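PDB 6NHX: ATP-dependent DNA ligase from Mycobacterium tuberculosis, which is the ligase part of an enzyme that, with Ku, repairs DNA double-strand breaks by non-homologous end joining, sealing the ends at the expense of ATP. Local coordinates for residues 87-92 and 160-165; 126-131 and 140-145; 144-149 and 154-159; 192-197 and 285-290. The protein carries 1 engineered substitution. All blocks are in the same frame, centred on the assembly; numbering follows the deposited sequence.

Contact 1. Residues 87-92 and 160-165; sequences SGVPSF and HGWEGV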
# COMPACT_ATOMS: atom_id res chain seq x y z
N SER A 87 -0.55 4.82 15.83
CA SER A 87 -1.70 4.03 16.23
C SER A 87 -1.50 2.54 16.00
O SER A 87 -2.44 1.77 16.21
CB SER A 87 -2.96 4.50 15.49
OG SER A 87 -3.08 5.91 15.52
N GLY A 88 -0.31 2.12 15.58
CA GLY A 88 -0.04 0.73 15.30
C GLY A 88 -0.53 0.23 13.95
O GLY A 88 -0.59 -0.99 13.75
N VAL A 89 -0.87 1.12 13.02
CA VAL A 89 -1.44 0.70 11.74
C VAL A 89 -0.40 0.90 10.64
O VAL A 89 0.27 1.94 10.62
CB VAL A 89 -2.72 1.49 11.46
CG1 VAL A 89 -3.25 1.16 10.07
CG2 VAL A 89 -3.77 1.20 12.52
N PRO A 90 -0.22 -0.06 9.73
CA PRO A 90 0.68 0.17 8.58
C PRO A 90 0.35 1.47 7.88
O PRO A 90 -0.82 1.81 7.65
CB PRO A 90 0.41 -1.04 7.68
CG PRO A 90 0.04 -2.13 8.66
CD PRO A 90 -0.77 -1.43 9.72
N SER A 91 1.39 2.24 7.56
CA SER A 91 1.26 3.53 6.90
C SER A 91 2.07 3.53 5.62
O SER A 91 3.29 3.34 5.65
CB SER A 91 1.78 4.65 7.80
OG SER A 91 1.97 5.86 7.06
N PHE A 92 1.42 3.76 4.49
CA PHE A 92 2.14 3.79 3.23
C PHE A 92 3.11 4.97 3.19
O PHE A 92 4.25 4.81 2.76
CB PHE A 92 1.15 3.87 2.07
CG PHE A 92 1.80 3.82 0.74
CD1 PHE A 92 1.60 4.85 -0.16
CD2 PHE A 92 2.60 2.75 0.38
CE1 PHE A 92 2.19 4.81 -1.42
CE2 PHE A 92 3.20 2.71 -0.86
CZ PHE A 92 3.00 3.74 -1.76
N HIS A 160 -10.73 -1.07 13.61
CA HIS A 160 -9.29 -1.08 13.86
C HIS A 160 -8.57 0.09 13.21
O HIS A 160 -7.39 0.33 13.52
CB HIS A 160 -8.69 -2.38 13.32
CG HIS A 160 -8.89 -3.57 14.22
ND1 HIS A 160 -8.34 -3.64 15.49
CD2 HIS A 160 -9.53 -4.74 14.02
CE1 HIS A 160 -8.66 -4.81 16.03
NE2 HIS A 160 -9.38 -5.49 15.16
N GLY A 161 -9.22 0.83 12.31
CA GLY A 161 -8.52 1.86 11.57
C GLY A 161 -7.69 1.34 10.42
O GLY A 161 -6.87 2.09 9.87
N TRP A 162 -7.92 0.11 9.99
CA TRP A 162 -7.20 -0.44 8.86
C TRP A 162 -7.74 0.13 7.55
O TRP A 162 -8.82 0.73 7.50
CB TRP A 162 -7.31 -1.97 8.87
CG TRP A 162 -6.69 -2.58 10.11
CD1 TRP A 162 -5.77 -2.00 10.94
CD2 TRP A 162 -6.96 -3.87 10.64
NE1 TRP A 162 -5.44 -2.87 11.95
CE2 TRP A 162 -6.16 -4.02 11.79
CE3 TRP A 162 -7.79 -4.93 10.25
CZ2 TRP A 162 -6.18 -5.19 12.57
CZ3 TRP A 162 -7.81 -6.08 11.02
CH2 TRP A 162 -7.00 -6.20 12.16
N GLU A 163 -6.96 -0.04 6.47
CA GLU A 163 -7.31 0.59 5.19
C GLU A 163 -8.51 -0.08 4.54
O GLU A 163 -9.27 0.57 3.80
CB GLU A 163 -6.10 0.58 4.25
CG GLU A 163 -6.28 1.47 3.00
CD GLU A 163 -6.20 2.98 3.31
OE1 GLU A 163 -6.86 3.77 2.60
OE2 GLU A 163 -5.50 3.37 4.26
N GLY A 164 -8.72 -1.37 4.79
CA GLY A 164 -9.77 -2.10 4.10
C GLY A 164 -9.65 -3.58 4.38
O GLY A 164 -9.10 -3.99 5.41
N VAL A 165 -10.16 -4.37 3.44
CA VAL A 165 -10.21 -5.82 3.54
C VAL A 165 -9.82 -6.42 2.20
O VAL A 165 -10.18 -5.87 1.15
CB VAL A 165 -11.61 -6.30 3.98
CG1 VAL A 165 -11.81 -7.78 3.79
CG2 VAL A 165 -11.91 -5.89 5.41
O HOH W 1 -3.17 -2.56 13.74
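V89 brings both of its methyls against the turn H160-G161-W162, and apolar contact is the main business here. CG2 of V89 stands 4.1 Å from CD1 of W162, meeting the indole at its edge and near its plane, and CG1 of V89 comes equally close to that carbon. CG1, anti to the backbone N of V89 (chi1 175°), also packs on the backbone, 3.7 Å from the carbonyl O of G161, while CG2 of V89 lies 3.9 Å from the O of H160.

The polar link is indirect. Water 1 donates to the carbonyl O of G88 at 3.0 Å and accepts from NE1 of W162 at 2.9 Å; lying in the indole plane, it is well placed for that N-H.

The indole has further neighbours. CB of H160 lies over the centre of one face of the W162 ring, 3.3 Å above its plane, and W32 meets the indole edge-to-face. Between H160 and W162, G161 has positive phi (79°) and closes helix 150-160 with a Schellman motif.

Next along is E163, a probable manganese ligand, which forms a salt bridge with R277. The contact thus joins the loop after strand 74-82 to the turn between helix 150-160 and strand 164-169, in the adenylation domain of an ATP-dependent DNA ligase, with the W162 side chain about 9 Å from the bound ATP.

Contact 2. Residues 126-131 and 140-145; sequences DRRKLL and LTVPEL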
# COMPACT_ATOMS: atom_id res chain seq x y z
N ASP A 126 -6.03 -24.26 3.14
CA ASP A 126 -5.00 -25.18 3.62
C ASP A 126 -3.63 -24.51 3.70
O ASP A 126 -2.86 -24.79 4.62
CB ASP A 126 -4.94 -26.41 2.71
CG ASP A 126 -6.26 -27.15 2.65
OD1 ASP A 126 -6.89 -27.31 3.71
OD2 ASP A 126 -6.67 -27.57 1.54
N ARG A 127 -3.29 -23.65 2.73
CA ARG A 127 -2.05 -22.88 2.85
C ARG A 127 -2.05 -22.05 4.13
O ARG A 127 -1.02 -21.95 4.81
CB ARG A 127 -1.85 -21.97 1.64
CG ARG A 127 -1.89 -22.67 0.28
CD ARG A 127 -1.27 -21.79 -0.81
NE ARG A 127 -1.90 -20.45 -0.91
CZ ARG A 127 -2.97 -20.15 -1.64
NH1 ARG A 127 -3.59 -21.08 -2.35
NH2 ARG A 127 -3.42 -18.90 -1.65
N ARG A 128 -3.20 -21.47 4.48
CA ARG A 128 -3.29 -20.64 5.67
C ARG A 128 -3.02 -21.45 6.93
O ARG A 128 -2.30 -21.00 7.82
CB ARG A 128 -4.68 -20.00 5.75
CG ARG A 128 -4.85 -18.77 4.90
CD ARG A 128 -3.99 -17.57 5.33
NE ARG A 128 -4.14 -17.21 6.74
CZ ARG A 128 -3.84 -16.01 7.24
NH1 ARG A 128 -3.40 -15.05 6.44
NH2 ARG A 128 -3.98 -15.78 8.54
N LYS A 129 -3.60 -22.65 7.03
CA LYS A 129 -3.37 -23.47 8.21
C LYS A 129 -1.89 -23.83 8.34
O LYS A 129 -1.33 -23.81 9.44
CB LYS A 129 -4.25 -24.72 8.18
CG LYS A 129 -5.73 -24.41 8.30
CD LYS A 129 -6.34 -24.96 9.58
CE LYS A 129 -7.75 -24.42 9.79
NZ LYS A 129 -7.75 -23.02 10.31
N LEU A 130 -1.24 -24.11 7.21
CA LEU A 130 0.19 -24.40 7.26
C LEU A 130 0.99 -23.17 7.68
O LEU A 130 1.94 -23.27 8.46
CB LEU A 130 0.68 -24.87 5.90
CG LEU A 130 0.19 -26.23 5.42
CD1 LEU A 130 0.70 -26.45 4.00
CD2 LEU A 130 0.68 -27.33 6.34
N LEU A 131 0.61 -22.00 7.17
CA LEU A 131 1.29 -20.76 7.55
C LEU A 131 1.11 -20.47 9.03
O LEU A 131 2.07 -20.10 9.73
CB LEU A 131 0.72 -19.63 6.70
CG LEU A 131 1.21 -18.21 6.99
CD1 LEU A 131 2.71 -18.11 6.74
CD2 LEU A 131 0.42 -17.21 6.14
N LEU A 140 7.88 -15.40 12.90
CA LEU A 140 7.17 -14.88 11.74
C LEU A 140 5.84 -14.29 12.18
O LEU A 140 5.13 -14.87 13.00
CB LEU A 140 6.92 -16.05 10.79
CG LEU A 140 6.32 -15.80 9.41
CD1 LEU A 140 7.17 -14.85 8.59
CD2 LEU A 140 6.19 -17.14 8.71
N THR A 141 5.50 -13.13 11.60
CA THR A 141 4.28 -12.38 11.92
C THR A 141 3.20 -12.69 10.88
O THR A 141 3.34 -12.32 9.71
CB THR A 141 4.61 -10.89 11.95
OG1 THR A 141 5.68 -10.66 12.87
CG2 THR A 141 3.39 -10.07 12.38
N VAL A 142 2.13 -13.34 11.32
CA VAL A 142 1.00 -13.70 10.46
C VAL A 142 -0.27 -13.15 11.07
O VAL A 142 -0.87 -13.75 11.96
CB VAL A 142 0.90 -15.22 10.26
CG1 VAL A 142 -0.34 -15.54 9.42
CG2 VAL A 142 2.15 -15.75 9.58
N PRO A 143 -0.75 -12.00 10.60
CA PRO A 143 -2.02 -11.47 11.11
C PRO A 143 -3.16 -12.46 10.90
O PRO A 143 -3.26 -13.11 9.85
CB PRO A 143 -2.24 -10.19 10.29
CG PRO A 143 -0.84 -9.72 9.96
CD PRO A 143 -0.03 -11.02 9.76
N GLU A 144 -4.02 -12.56 11.90
CA GLU A 144 -5.15 -13.47 11.85
C GLU A 144 -6.21 -13.00 10.85
O GLU A 144 -6.31 -11.83 10.46
CB GLU A 144 -5.77 -13.60 13.24
CG GLU A 144 -4.87 -14.29 14.25
CD GLU A 144 -5.44 -14.28 15.66
OE1 GLU A 144 -4.90 -15.00 16.54
OE2 GLU A 144 -6.42 -13.54 15.90
N LEU A 145 -7.05 -13.95 10.46
CA LEU A 145 -8.20 -13.64 9.63
C LEU A 145 -9.25 -12.89 10.44
O LEU A 145 -9.31 -13.00 11.67
CB LEU A 145 -8.82 -14.92 9.09
CG LEU A 145 -7.93 -15.79 8.20
CD1 LEU A 145 -8.70 -17.01 7.71
CD2 LEU A 145 -7.42 -14.97 7.02
O HOH W 2 -1.86 -12.83 7.47
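The guanidinium of R128 is sandwiched between aliphatic groups of the segment 140-145. CD2 of L145 lies over the centre of one face, 3.7 Å from CZ of R128. The opposite face carries CG1 of V142, 3.8 Å from NH2 of R128, with CD2 of L131 from the arginine's own helix set off toward the rim. At the edge, in the guanidinium plane, comes the carbonyl O of P143.

This is a helix packed against the extended chain that follows it, within the adenylation domain of the ligase. T141 forms a backbone hydrogen bond with A108 of strand 105-114, while the L145 side chain reaches A27 and E29 of strand 26-31, so the loop passes from one sheet of the domain to the other.

R128 is bent at two places (chi2 -65°, chi3 -53°), which carries its head across to the loop. There NH2 donates to P143 O at 3.1 Å in a nearly straight bond (174°), although the donor is tilted out of the carbonyl plane. This edge bond and the groups on both faces fix the rotation of the head. NE of R128, by contrast, is buried without a partner in the model. E29 OE1 forms a long, weak ion pair with NH1.

Three residues further along the helix, the contact becomes purely apolar. L131 CG meets V142 CG2 at 3.7 Å, and CD1 of L131 meets CD2 of L140 at 4.1 Å, those two leucines crossing at about a right angle.

P143 O has a second donor: water 2, 2.8 Å from that oxygen, which accepts in turn from NH1 of R128 at 2.9 Å.

Contact 3. Residues 144-149 and 154-159; sequences ELLPGD and FACSRK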
# COMPACT_ATOMS: atom_id res chain seq x y z
N GLU A 144 -4.02 -12.56 11.90
CA GLU A 144 -5.15 -13.47 11.85
C GLU A 144 -6.21 -13.00 10.85
O GLU A 144 -6.31 -11.83 10.46
CB GLU A 144 -5.77 -13.60 13.24
CG GLU A 144 -4.87 -14.29 14.25
CD GLU A 144 -5.44 -14.28 15.66
OE1 GLU A 144 -4.90 -15.00 16.54
OE2 GLU A 144 -6.42 -13.54 15.90
N LEU A 145 -7.05 -13.95 10.46
CA LEU A 145 -8.20 -13.64 9.63
C LEU A 145 -9.25 -12.89 10.44
O LEU A 145 -9.31 -13.00 11.67
CB LEU A 145 -8.82 -14.92 9.09
CG LEU A 145 -7.93 -15.79 8.20
CD1 LEU A 145 -8.70 -17.01 7.71
CD2 LEU A 145 -7.42 -14.97 7.02
N LEU A 146 -10.07 -12.12 9.73
CA LEU A 146 -11.18 -11.42 10.34
C LEU A 146 -12.38 -12.37 10.41
O LEU A 146 -12.72 -12.99 9.41
CB LEU A 146 -11.54 -10.19 9.50
CG LEU A 146 -10.53 -9.04 9.52
CD1 LEU A 146 -10.60 -8.15 8.29
CD2 LEU A 146 -10.74 -8.20 10.76
N PRO A 147 -13.03 -12.50 11.56
CA PRO A 147 -14.18 -13.40 11.65
C PRO A 147 -15.42 -12.81 10.99
O PRO A 147 -15.52 -11.61 10.74
CB PRO A 147 -14.39 -13.57 13.16
CG PRO A 147 -13.85 -12.31 13.74
CD PRO A 147 -12.68 -11.93 12.87
N GLY A 148 -16.36 -13.70 10.70
CA GLY A 148 -17.65 -13.31 10.19
C GLY A 148 -17.75 -13.34 8.69
O GLY A 148 -16.84 -13.74 7.96
N ASP A 149 -18.92 -12.91 8.22
CA ASP A 149 -19.14 -12.71 6.80
C ASP A 149 -18.52 -11.37 6.38
O ASP A 149 -17.91 -10.67 7.18
CB ASP A 149 -20.63 -12.83 6.48
CG ASP A 149 -21.18 -14.23 6.74
OD1 ASP A 149 -22.29 -14.36 7.31
OD2 ASP A 149 -20.50 -15.22 6.39
N PHE A 154 -15.59 -6.36 7.31
CA PHE A 154 -15.36 -4.98 6.91
C PHE A 154 -15.55 -4.06 8.10
O PHE A 154 -14.78 -3.11 8.29
CB PHE A 154 -16.33 -4.64 5.77
CG PHE A 154 -15.90 -3.49 4.90
CD1 PHE A 154 -16.68 -2.36 4.81
CD2 PHE A 154 -14.74 -3.57 4.13
CE1 PHE A 154 -16.32 -1.29 3.98
CE2 PHE A 154 -14.37 -2.51 3.30
CZ PHE A 154 -15.17 -1.37 3.23
N ALA A 155 -16.59 -4.30 8.90
CA ALA A 155 -16.85 -3.44 10.05
C ALA A 155 -15.75 -3.58 11.08
O ALA A 155 -15.38 -2.60 11.73
CB ALA A 155 -18.20 -3.80 10.68
N CYS A 156 -15.21 -4.79 11.25
CA CYS A 156 -14.10 -4.98 12.17
C CYS A 156 -12.86 -4.24 11.69
O CYS A 156 -12.19 -3.54 12.46
CB CYS A 156 -13.84 -6.47 12.29
SG CYS A 156 -12.54 -6.88 13.44
N SER A 157 -12.54 -4.38 10.40
CA SER A 157 -11.42 -3.64 9.84
C SER A 157 -11.57 -2.14 10.07
O SER A 157 -10.62 -1.46 10.47
CB SER A 157 -11.28 -3.95 8.36
OG SER A 157 -10.36 -3.07 7.75
N ARG A 158 -12.77 -1.61 9.83
CA ARG A 158 -12.97 -0.18 10.04
C ARG A 158 -12.69 0.22 11.49
O ARG A 158 -12.04 1.24 11.74
CB ARG A 158 -14.39 0.24 9.63
CG ARG A 158 -14.57 1.74 9.58
CD ARG A 158 -16.05 2.10 9.45
NE ARG A 158 -16.26 3.54 9.60
CZ ARG A 158 -16.25 4.39 8.59
NH1 ARG A 158 -16.44 5.69 8.80
NH2 ARG A 158 -16.05 3.96 7.35
N LYS A 159 -13.20 -0.57 12.44
CA LYS A 159 -13.01 -0.23 13.86
C LYS A 159 -11.53 -0.20 14.22
O LYS A 159 -11.11 0.61 15.06
CB LYS A 159 -13.74 -1.20 14.78
CG LYS A 159 -15.20 -1.40 14.50
CD LYS A 159 -15.93 -0.08 14.44
CE LYS A 159 -17.05 -0.20 13.47
NZ LYS A 159 -16.86 0.50 12.21
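L146 and C156 meet because each is turned the right way at its first torsion. In L146, CG stands opposite its own carbonyl carbon (chi1 -70°), which sends the branched end across to the helix. In C156, SG points opposite the backbone N (chi1 -178°), and the sulfur leans out over the loop.

The result is a close apolar touch, with CD2 of L146 3.5 Å from SG of C156. The same methyl lies 3.9 Å from CB of C156, so it packs along the whole side chain of the cysteine. Both branches of the leucine also reach S157, more loosely: CD2 of L146 is 4.2 Å from the backbone N of S157, and CD1 of L146 is 4.3 Å from CB of S157. The hydroxyl of S157 plays no part in this; OG is hydrogen-bonded to the carbonyl O of G164 and to NE2 of H188.

From L146 the chain runs on through P147 and G148 into helix 150-160, with D149 at the N-cap position. Its carboxylate makes no capping bond; OD2 accepts from the backbone N of A23.

This is packing of a helix on its own incoming chain, in the adenylation domain. L146 forms a backbone hydrogen bond with F28, so the loop runs beside strand 26-31, and the L146 side chain lies among helix 150-160, F28 of that strand, V165 of strand 164-169 and W162.

Contact 4. Residues 192-197 and 285-290; sequences QEVVIG and GRLRQS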
# COMPACT_ATOMS: atom_id res chain seq x y z
N GLN A 192 -8.71 8.98 -4.65
CA GLN A 192 -8.60 9.70 -5.91
C GLN A 192 -7.13 9.96 -6.19
O GLN A 192 -6.41 10.42 -5.30
CB GLN A 192 -9.36 11.03 -5.83
CG GLN A 192 -9.24 11.93 -7.06
CD GLN A 192 -9.81 11.30 -8.31
OE1 GLN A 192 -10.97 10.87 -8.32
NE2 GLN A 192 -9.01 11.25 -9.37
N GLU A 193 -6.69 9.65 -7.41
CA GLU A 193 -5.38 10.08 -7.87
C GLU A 193 -5.43 11.56 -8.22
O GLU A 193 -6.39 12.06 -8.83
CB GLU A 193 -4.97 9.27 -9.10
CG GLU A 193 -4.80 7.79 -8.80
CD GLU A 193 -4.78 6.94 -10.05
OE1 GLU A 193 -4.74 7.50 -11.17
OE2 GLU A 193 -4.81 5.70 -9.91
N VAL A 194 -4.37 12.26 -7.83
CA VAL A 194 -4.25 13.69 -8.10
C VAL A 194 -2.82 13.98 -8.55
O VAL A 194 -1.91 13.19 -8.33
CB VAL A 194 -4.60 14.56 -6.87
CG1 VAL A 194 -6.06 14.38 -6.46
CG2 VAL A 194 -3.67 14.24 -5.71
N VAL A 195 -2.64 15.12 -9.21
CA VAL A 195 -1.31 15.61 -9.57
C VAL A 195 -0.95 16.77 -8.65
O VAL A 195 -1.79 17.64 -8.36
CB VAL A 195 -1.27 16.03 -11.05
CG1 VAL A 195 0.08 16.66 -11.42
CG2 VAL A 195 -1.56 14.83 -11.94
N ILE A 196 0.28 16.77 -8.15
CA ILE A 196 0.74 17.84 -7.28
C ILE A 196 1.12 19.05 -8.12
O ILE A 196 1.92 18.95 -9.05
CB ILE A 196 1.94 17.37 -6.43
CG1 ILE A 196 1.53 16.15 -5.60
CG2 ILE A 196 2.42 18.51 -5.57
CD1 ILE A 196 2.70 15.48 -4.89
N GLY A 197 0.53 20.21 -7.79
CA GLY A 197 0.89 21.43 -8.48
C GLY A 197 1.67 22.45 -7.67
O GLY A 197 2.19 23.43 -8.21
N GLY A 285 -15.64 21.23 -7.23
CA GLY A 285 -14.52 20.40 -7.63
C GLY A 285 -13.44 20.20 -6.59
O GLY A 285 -12.31 19.85 -6.95
N ARG A 286 -13.74 20.41 -5.31
CA ARG A 286 -12.77 20.19 -4.25
C ARG A 286 -13.04 18.86 -3.55
O ARG A 286 -14.17 18.37 -3.51
CB ARG A 286 -12.84 21.32 -3.21
CG ARG A 286 -12.78 22.72 -3.81
CD ARG A 286 -11.42 23.01 -4.40
NE ARG A 286 -11.30 24.38 -4.88
CZ ARG A 286 -11.00 25.41 -4.10
NH1 ARG A 286 -10.80 25.22 -2.80
NH2 ARG A 286 -10.91 26.64 -4.60
N LEU A 287 -11.98 18.28 -2.98
CA LEU A 287 -12.09 17.03 -2.24
C LEU A 287 -12.36 17.34 -0.77
O LEU A 287 -11.56 18.02 -0.11
CB LEU A 287 -10.82 16.20 -2.40
CG LEU A 287 -10.55 15.70 -3.82
CD1 LEU A 287 -9.09 15.27 -3.96
CD2 LEU A 287 -11.48 14.55 -4.19
N ARG A 288 -13.49 16.84 -0.25
CA ARG A 288 -13.81 17.01 1.16
C ARG A 288 -13.12 15.93 1.99
O ARG A 288 -12.91 14.80 1.54
CB ARG A 288 -15.32 16.93 1.39
CG ARG A 288 -16.06 18.20 1.03
CD ARG A 288 -17.43 18.23 1.68
NE ARG A 288 -17.98 19.58 1.68
CZ ARG A 288 -19.01 19.97 0.94
NH1 ARG A 288 -19.60 19.10 0.13
NH2 ARG A 288 -19.44 21.22 0.99
N GLN A 289 -12.78 16.30 3.23
CA GLN A 289 -12.18 15.38 4.20
C GLN A 289 -11.02 14.61 3.60
O GLN A 289 -10.91 13.39 3.72
CB GLN A 289 -13.24 14.45 4.79
CG GLN A 289 -14.26 15.17 5.65
CD GLN A 289 -15.26 14.22 6.26
OE1 GLN A 289 -16.44 14.22 5.90
NE2 GLN A 289 -14.80 13.40 7.20
N SER A 290 -10.14 15.35 2.94
CA SER A 290 -9.03 14.72 2.23
C SER A 290 -7.97 14.26 3.21
O SER A 290 -7.78 14.83 4.29
CB SER A 290 -8.43 15.70 1.22
OG SER A 290 -7.94 16.86 1.87
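L287 and V194 reach toward each other tip to tip, CD1 of the leucine L287 4.0 Å from CG1 of the valine V194. The second leucine branch goes to the neighbouring position on the same side of the strand: CD2 of L287 lies 4.4 Å from CB of Q192. Q192 and V194 both face the loop 285-290, while E193 between them faces away and forms a salt bridge with K299. The first torsion of V194 (chi1 -63°) directs CG1 at the leucine.

Other apolar residues close round the leucine. M213 touches both V194 and L287, and W281 touches both Q192 and L287, with V276 and Y278 of strand 273-278 alongside.

Strands 190-201, 208-217 and 273-278 belong to the curled antiparallel sheet of the OB-fold domain at the C-terminal end of the ligase, and the loop 285-290 lies on the connection between strands 273-278 and 291-295.

Further out, the polar end of Q192 is held by several bonds. NE2 of Q192 donates to the carbonyl O of E193 at 2.8 Å (166°), in the carbonyl plane and on a lone pair, and also reaches the O of V305; OE1 accepts from the backbone N of E307. The strand itself is tied in by backbone hydrogen bonds of Q192 with V276 and of V194 with A274. On the loop side, R286 N donates to OG1 of T282.

How the contacts relate
Three of the contacts belong to the adenylation domain and one to the C-terminal OB domain. Along the chain, contacts 2 and 3 are nested inside the loop closed by contact 1; contact 2 hands over to contact 3 through the shared E144 and L145, and contact 4 follows later. The centres of contacts 1 and 3 are about 12 Å apart. These two touch directly where helix 150-160 leads into strand 164-169: W162 packs on L146, and probable hydrogen bonds join S157 OG to G164 O and W162 N to S157 O. The centres of contacts 2 and 4 are about 37 Å apart, on opposite sides of the chain's centre. The E163-R277 salt bridge ties contact 1 to strand 273-278, consistent with a closed, ATP-bound domain arrangement.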